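Local coordinates for malonyl CoA-acyl carrier protein transacylase (PDB 3G87), which probably transfers the malonyl group from malonyl-CoA to the acyl carrier protein, as a malonyl-CoA:ACP acyltransferase, at residues Thr8-Gly13 and Asp278-Leu283; Lys19-Ala24 and Pro64-Val69. One frame throughout, in Å; residues are numbered along the deposited sequence.

In the fold
Contact 1 and contact 2 have centres about 15 Å apart and are both largely buried. Segment 8-13 takes in the end of strand 6-11 of the parallel sheet and the residues just after it; 19-24 lies further along the following loop. Contact 1, about 9 Å from the centre of the chain, brings helix 279-289 against the strand end; contact 2, about 15 Å from it, sets the loop against helix 59-81, and its loop runs out to exposed residues. The two touch where L66 CD1 packs on G13 C. Both are apolar, each with a methionine reaching toward a helix. In contact 1 peptide atoms share the packing, while in contact 2 a glycine backbone receives a valine.

Contact 1: Thr8-Gly13 and Asp278-Leu283; sequences TFMFPG and DVLTRL
L280 and M10 carry most of this contact, lying alongside each other between the C-terminal end of strand 6-11 and the first turn of helix 279-289, M10 running toward the helix and L280 back toward the strand. M10 has CG between its backbone N and carbonyl carbon (chi1 70°), and a chain extended beyond CG brings CE to the helix backbone. CE sits 3.5 Å from L280 C. It is also 3.6 Å from L280 CB, and the same distance, 3.6 Å, separates it from T281 N. L280 has CG anti to its carbonyl carbon (chi1 -53°) and lays CD1 against the peptide joining F11 to P12, 3.3 Å from F11 O and 3.5 Å from P12 N. P12 adds its ring just after the strand, its CB 4.3 Å from L280 CD1.

Strand 8-11 and helix 279-283 are 9.2 Å apart on their axes and inclined at 124°. The strand is an inner one of the parallel sheet in the acyltransferase domain, next to strand 269-273, which leads by a short loop into this helix. E273, at the end of that neighbouring strand, accepts hydrogen bonds from the backbone N of L280 and the OG1 of T281. Between the two segments themselves methyl groups of M10 and L280 meet side chains and peptide atoms with no hydrogen bond, which implies that the fit rests on shape, while E273 supplies the polar ties that hold the first turn of the helix to the sheet.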
loop_
_atom_site.group_PDB
_atom_site.type_symbol
_atom_site.label_atom_id
_atom_site.label_comp_id
_atom_site.label_asym_id
_atom_site.label_seq_id
_atom_site.Cartn_x
_atom_site.Cartn_y
_atom_site.Cartn_z
ATOM N N THR A 8 3.677 7.026 -14.622
ATOM C CA THR A 8 3.797 6.403 -13.333
ATOM C C THR A 8 2.914 5.175 -13.180
ATOM O O THR A 8 1.767 5.268 -13.262
ATOM C CB THR A 8 3.464 7.367 -12.181
ATOM O OG1 THR A 8 4.317 8.485 -12.222
ATOM C CG2 THR A 8 3.659 6.713 -10.927
ATOM N N PHE A 9 3.499 4.028 -12.971
ATOM C CA PHE A 9 2.754 2.847 -12.606
ATOM C C PHE A 9 2.595 2.808 -11.083
ATOM O O PHE A 9 3.512 3.001 -10.355
ATOM C CB PHE A 9 3.396 1.542 -13.116
ATOM C CG PHE A 9 3.330 1.304 -14.616
ATOM C CD1 PHE A 9 2.868 2.226 -15.497
ATOM C CD2 PHE A 9 3.748 0.121 -15.127
ATOM C CE1 PHE A 9 2.832 1.980 -16.825
ATOM C CE2 PHE A 9 3.692 -0.135 -16.458
ATOM C CZ PHE A 9 3.235 0.829 -17.311
ATOM N N MET A 10 1.374 2.592 -10.654
ATOM C CA MET A 10 0.967 2.584 -9.278
ATOM C C MET A 10 0.137 1.371 -8.879
ATOM O O MET A 10 -0.665 0.927 -9.610
ATOM C CB MET A 10 0.339 3.926 -8.869
ATOM C CG MET A 10 -1.000 4.302 -9.409
ATOM S SD MET A 10 -1.431 5.944 -9.031
ATOM C CE MET A 10 -3.050 5.979 -9.585
ATOM N N PHE A 11 0.409 0.830 -7.717
ATOM C CA PHE A 11 -0.154 -0.422 -7.233
ATOM C C PHE A 11 -0.904 -0.278 -5.924
ATOM O O PHE A 11 -0.389 0.229 -5.015
ATOM C CB PHE A 11 0.937 -1.470 -7.124
ATOM C CG PHE A 11 1.769 -1.592 -8.348
ATOM C CD1 PHE A 11 1.448 -2.486 -9.328
ATOM C CD2 PHE A 11 2.864 -0.786 -8.530
ATOM C CE1 PHE A 11 2.183 -2.579 -10.418
ATOM C CE2 PHE A 11 3.584 -0.862 -9.637
ATOM C CZ PHE A 11 3.264 -1.779 -10.573
ATOM N N PRO A 12 -2.143 -0.730 -5.892
ATOM C CA PRO A 12 -2.984 -0.605 -4.725
ATOM C C PRO A 12 -2.611 -1.534 -3.569
ATOM O O PRO A 12 -1.946 -2.483 -3.730
ATOM C CB PRO A 12 -4.353 -0.917 -5.287
ATOM C CG PRO A 12 -4.149 -1.723 -6.366
ATOM C CD PRO A 12 -2.871 -1.393 -6.965
ATOM N N GLY A 13 -3.044 -1.153 -2.399
ATOM C CA GLY A 13 -2.937 -1.901 -1.181
ATOM C C GLY A 13 -4.226 -2.346 -0.527
ATOM O O GLY A 13 -5.251 -2.414 -1.113
ATOM N N ASP A 278 -10.144 0.894 -8.557
ATOM C CA ASP A 278 -9.645 2.233 -8.903
ATOM C C ASP A 278 -9.347 3.095 -7.652
ATOM O O ASP A 278 -9.444 4.328 -7.690
ATOM C CB ASP A 278 -10.643 2.937 -9.827
ATOM C CG ASP A 278 -11.947 3.214 -9.126
ATOM O OD1 ASP A 278 -12.190 2.509 -8.115
ATOM O OD2 ASP A 278 -12.716 4.145 -9.528
ATOM N N VAL A 279 -8.969 2.437 -6.546
ATOM C CA VAL A 279 -8.687 3.179 -5.318
ATOM C C VAL A 279 -7.657 4.308 -5.543
ATOM O O VAL A 279 -7.928 5.416 -5.182
ATOM C CB VAL A 279 -8.412 2.244 -4.068
ATOM C CG1 VAL A 279 -8.021 3.025 -2.789
ATOM C CG2 VAL A 279 -9.666 1.431 -3.776
ATOM N N LEU A 280 -6.516 4.040 -6.187
ATOM C CA LEU A 280 -5.461 5.054 -6.269
ATOM C C LEU A 280 -5.788 6.070 -7.352
ATOM O O LEU A 280 -5.424 7.226 -7.240
ATOM C CB LEU A 280 -4.091 4.421 -6.539
ATOM C CG LEU A 280 -3.691 3.314 -5.577
ATOM C CD1 LEU A 280 -2.263 2.744 -5.921
ATOM C CD2 LEU A 280 -3.773 3.826 -4.138
ATOM N N THR A 281 -6.443 5.620 -8.415
ATOM C CA THR A 281 -6.909 6.500 -9.486
ATOM C C THR A 281 -7.675 7.662 -8.889
ATOM O O THR A 281 -7.426 8.798 -9.251
ATOM C CB THR A 281 -7.781 5.709 -10.486
ATOM O OG1 THR A 281 -6.943 4.739 -11.130
ATOM C CG2 THR A 281 -8.361 6.577 -11.587
ATOM N N ARG A 282 -8.602 7.362 -7.970
ATOM C CA ARG A 282 -9.453 8.392 -7.357
ATOM C C ARG A 282 -8.668 9.258 -6.412
ATOM O O ARG A 282 -8.982 10.426 -6.262
ATOM C CB ARG A 282 -10.604 7.749 -6.604
ATOM C CG ARG A 282 -11.678 7.137 -7.462
ATOM C CD ARG A 282 -12.782 6.522 -6.537
ATOM N NE ARG A 282 -12.539 5.090 -6.300
ATOM C CZ ARG A 282 -12.992 4.385 -5.246
ATOM N NH1 ARG A 282 -12.720 3.069 -5.153
ATOM N NH2 ARG A 282 -13.729 4.981 -4.289
ATOM N N LEU A 283 -7.660 8.687 -5.748
ATOM C CA LEU A 283 -6.795 9.493 -4.843
ATOM C C LEU A 283 -5.980 10.481 -5.631
ATOM O O LEU A 283 -5.862 11.639 -5.229
ATOM C CB LEU A 283 -5.870 8.669 -3.921
ATOM C CG LEU A 283 -6.445 7.619 -2.969
ATOM C CD1 LEU A 283 -5.335 6.907 -2.138
ATOM C CD2 LEU A 283 -7.489 8.257 -2.072
#

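Contact 2: Lys19-Ala24 and Pro64-Val69; sequences KGMGGA and PALYVV
M21 reaches from the loop toward helix 59-81, with its side chain crossing those of V69 and L66 at a slant. A bend at its last torsion (chi3 -59°) swings the methyl in toward the helix. CE comes to 3.8 Å from L66 CD2 and lies 4.1 Å from A65 O. Behind it, SD is 4.4 Å from A65 CB, and CG rests 4.0 Å from V69 CG2. L66 leaves the helix with its first side-chain bond directed off the loop, but further out its CD2 still meets the M21 methyl.

The backbone of G22 also packs closely, against the fork of V69: CG1 is 3.7 Å from G22 N, and CG2 is 3.9 Å from G22 CA. V69 has CG1 anti to its backbone N (chi1 174°), which turns both methyls to the loop. They close directly on main-chain atoms, and it is here, at G22 and V69, that the loop backbone and the helix backbone come nearest each other.

The loop joins strand 6-11 to helix 25-28 in the acyltransferase domain, and the long helix 59-81 packs against it. C48, on helix 44-50, touches M21, A65 and V69, closing the apolar cluster, and H276 also lies on M21.

On the outer side the packing gives way. K19 and G20 are exposed and do not reach the helix; K19 NZ is bonded to D50 O, and G20 shares a backbone hydrogen bond with C48. Beyond G22 the chain turns outward through G23 to the exposed A24.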
loop_
_atom_site.group_PDB
_atom_site.type_symbol
_atom_site.label_atom_id
_atom_site.label_comp_id
_atom_site.label_asym_id
_atom_site.label_seq_id
_atom_site.Cartn_x
_atom_site.Cartn_y
_atom_site.Cartn_z
ATOM N N LYS A 19 -13.470 -10.280 -3.932
ATOM C CA LYS A 19 -13.600 -11.610 -4.519
ATOM C C LYS A 19 -13.822 -11.402 -6.037
ATOM O O LYS A 19 -14.677 -10.606 -6.419
ATOM C CB LYS A 19 -14.818 -12.263 -3.877
ATOM C CG LYS A 19 -15.108 -13.705 -4.185
ATOM C CD LYS A 19 -16.615 -13.921 -4.085
ATOM C CE LYS A 19 -17.054 -15.391 -4.016
ATOM N NZ LYS A 19 -17.076 -15.894 -2.568
ATOM N N GLY A 20 -13.057 -12.096 -6.877
ATOM C CA GLY A 20 -13.210 -12.033 -8.330
ATOM C C GLY A 20 -11.970 -11.372 -8.938
ATOM O O GLY A 20 -11.733 -11.465 -10.152
ATOM N N MET A 21 -11.151 -10.740 -8.091
ATOM C CA MET A 21 -9.921 -10.092 -8.536
ATOM C C MET A 21 -8.957 -11.093 -9.207
ATOM O O MET A 21 -8.851 -12.277 -8.808
ATOM C CB MET A 21 -9.227 -9.376 -7.371
ATOM C CG MET A 21 -8.668 -10.328 -6.342
ATOM S SD MET A 21 -8.240 -9.723 -4.671
ATOM C CE MET A 21 -7.041 -8.489 -5.009
ATOM N N GLY A 22 -8.228 -10.618 -10.165
ATOM C CA GLY A 22 -7.377 -11.491 -10.908
ATOM C C GLY A 22 -8.059 -12.086 -12.102
ATOM O O GLY A 22 -7.727 -11.752 -13.151
ATOM N N GLY A 23 -9.010 -12.972 -11.899
ATOM C CA GLY A 23 -9.798 -13.515 -12.979
ATOM C C GLY A 23 -9.037 -14.440 -13.890
ATOM O O GLY A 23 -8.461 -15.359 -13.453
ATOM N N ALA A 24 -9.014 -14.131 -15.160
ATOM C CA ALA A 24 -8.386 -14.971 -16.142
ATOM C C ALA A 24 -6.894 -14.796 -16.228
ATOM O O ALA A 24 -6.229 -15.605 -16.769
ATOM C CB ALA A 24 -9.014 -14.776 -17.436
ATOM N N PRO A 64 -0.825 -11.293 0.144
ATOM C CA PRO A 64 -0.427 -12.110 -0.979
ATOM C C PRO A 64 -1.378 -12.009 -2.129
ATOM O O PRO A 64 -0.903 -12.012 -3.201
ATOM C CB PRO A 64 -0.438 -13.504 -0.403
ATOM C CG PRO A 64 -0.253 -13.333 0.941
ATOM C CD PRO A 64 -0.903 -12.128 1.337
ATOM N N ALA A 65 -2.667 -11.894 -1.866
ATOM C CA ALA A 65 -3.698 -11.683 -2.898
ATOM C C ALA A 65 -3.462 -10.428 -3.707
ATOM O O ALA A 65 -3.433 -10.467 -4.931
ATOM C CB ALA A 65 -5.074 -11.631 -2.272
ATOM N N LEU A 66 -3.307 -9.307 -3.024
ATOM C CA LEU A 66 -2.980 -8.044 -3.679
ATOM C C LEU A 66 -1.727 -8.126 -4.525
ATOM O O LEU A 66 -1.749 -7.769 -5.707
ATOM C CB LEU A 66 -2.829 -6.944 -2.633
ATOM C CG LEU A 66 -4.155 -6.579 -1.953
ATOM C CD1 LEU A 66 -3.865 -5.661 -0.751
ATOM C CD2 LEU A 66 -5.167 -5.940 -2.934
ATOM N N TYR A 67 -0.655 -8.627 -3.928
ATOM C CA TYR A 67 0.636 -8.683 -4.582
ATOM C C TYR A 67 0.566 -9.435 -5.896
ATOM O O TYR A 67 1.092 -8.962 -6.910
ATOM C CB TYR A 67 1.699 -9.331 -3.660
ATOM C CG TYR A 67 3.073 -9.543 -4.323
ATOM C CD1 TYR A 67 4.028 -8.504 -4.362
ATOM C CD2 TYR A 67 3.406 -10.764 -4.909
ATOM C CE1 TYR A 67 5.279 -8.684 -4.961
ATOM C CE2 TYR A 67 4.651 -10.955 -5.563
ATOM C CZ TYR A 67 5.592 -9.928 -5.547
ATOM O OH TYR A 67 6.820 -10.112 -6.156
ATOM N N VAL A 68 -0.052 -10.609 -5.876
ATOM C CA VAL A 68 -0.052 -11.462 -7.070
ATOM C C VAL A 68 -0.968 -10.851 -8.131
ATOM O O VAL A 68 -0.627 -10.786 -9.321
ATOM C CB VAL A 68 -0.479 -12.905 -6.734
ATOM C CG1 VAL A 68 -0.488 -13.745 -7.982
ATOM C CG2 VAL A 68 0.476 -13.510 -5.696
ATOM N N VAL A 69 -2.128 -10.361 -7.697
ATOM C CA VAL A 69 -3.000 -9.682 -8.632
ATOM C C VAL A 69 -2.354 -8.413 -9.191
ATOM O O VAL A 69 -2.361 -8.190 -10.441
ATOM C CB VAL A 69 -4.407 -9.509 -8.086
ATOM C CG1 VAL A 69 -5.261 -8.667 -9.039
ATOM C CG2 VAL A 69 -5.066 -10.965 -7.863
#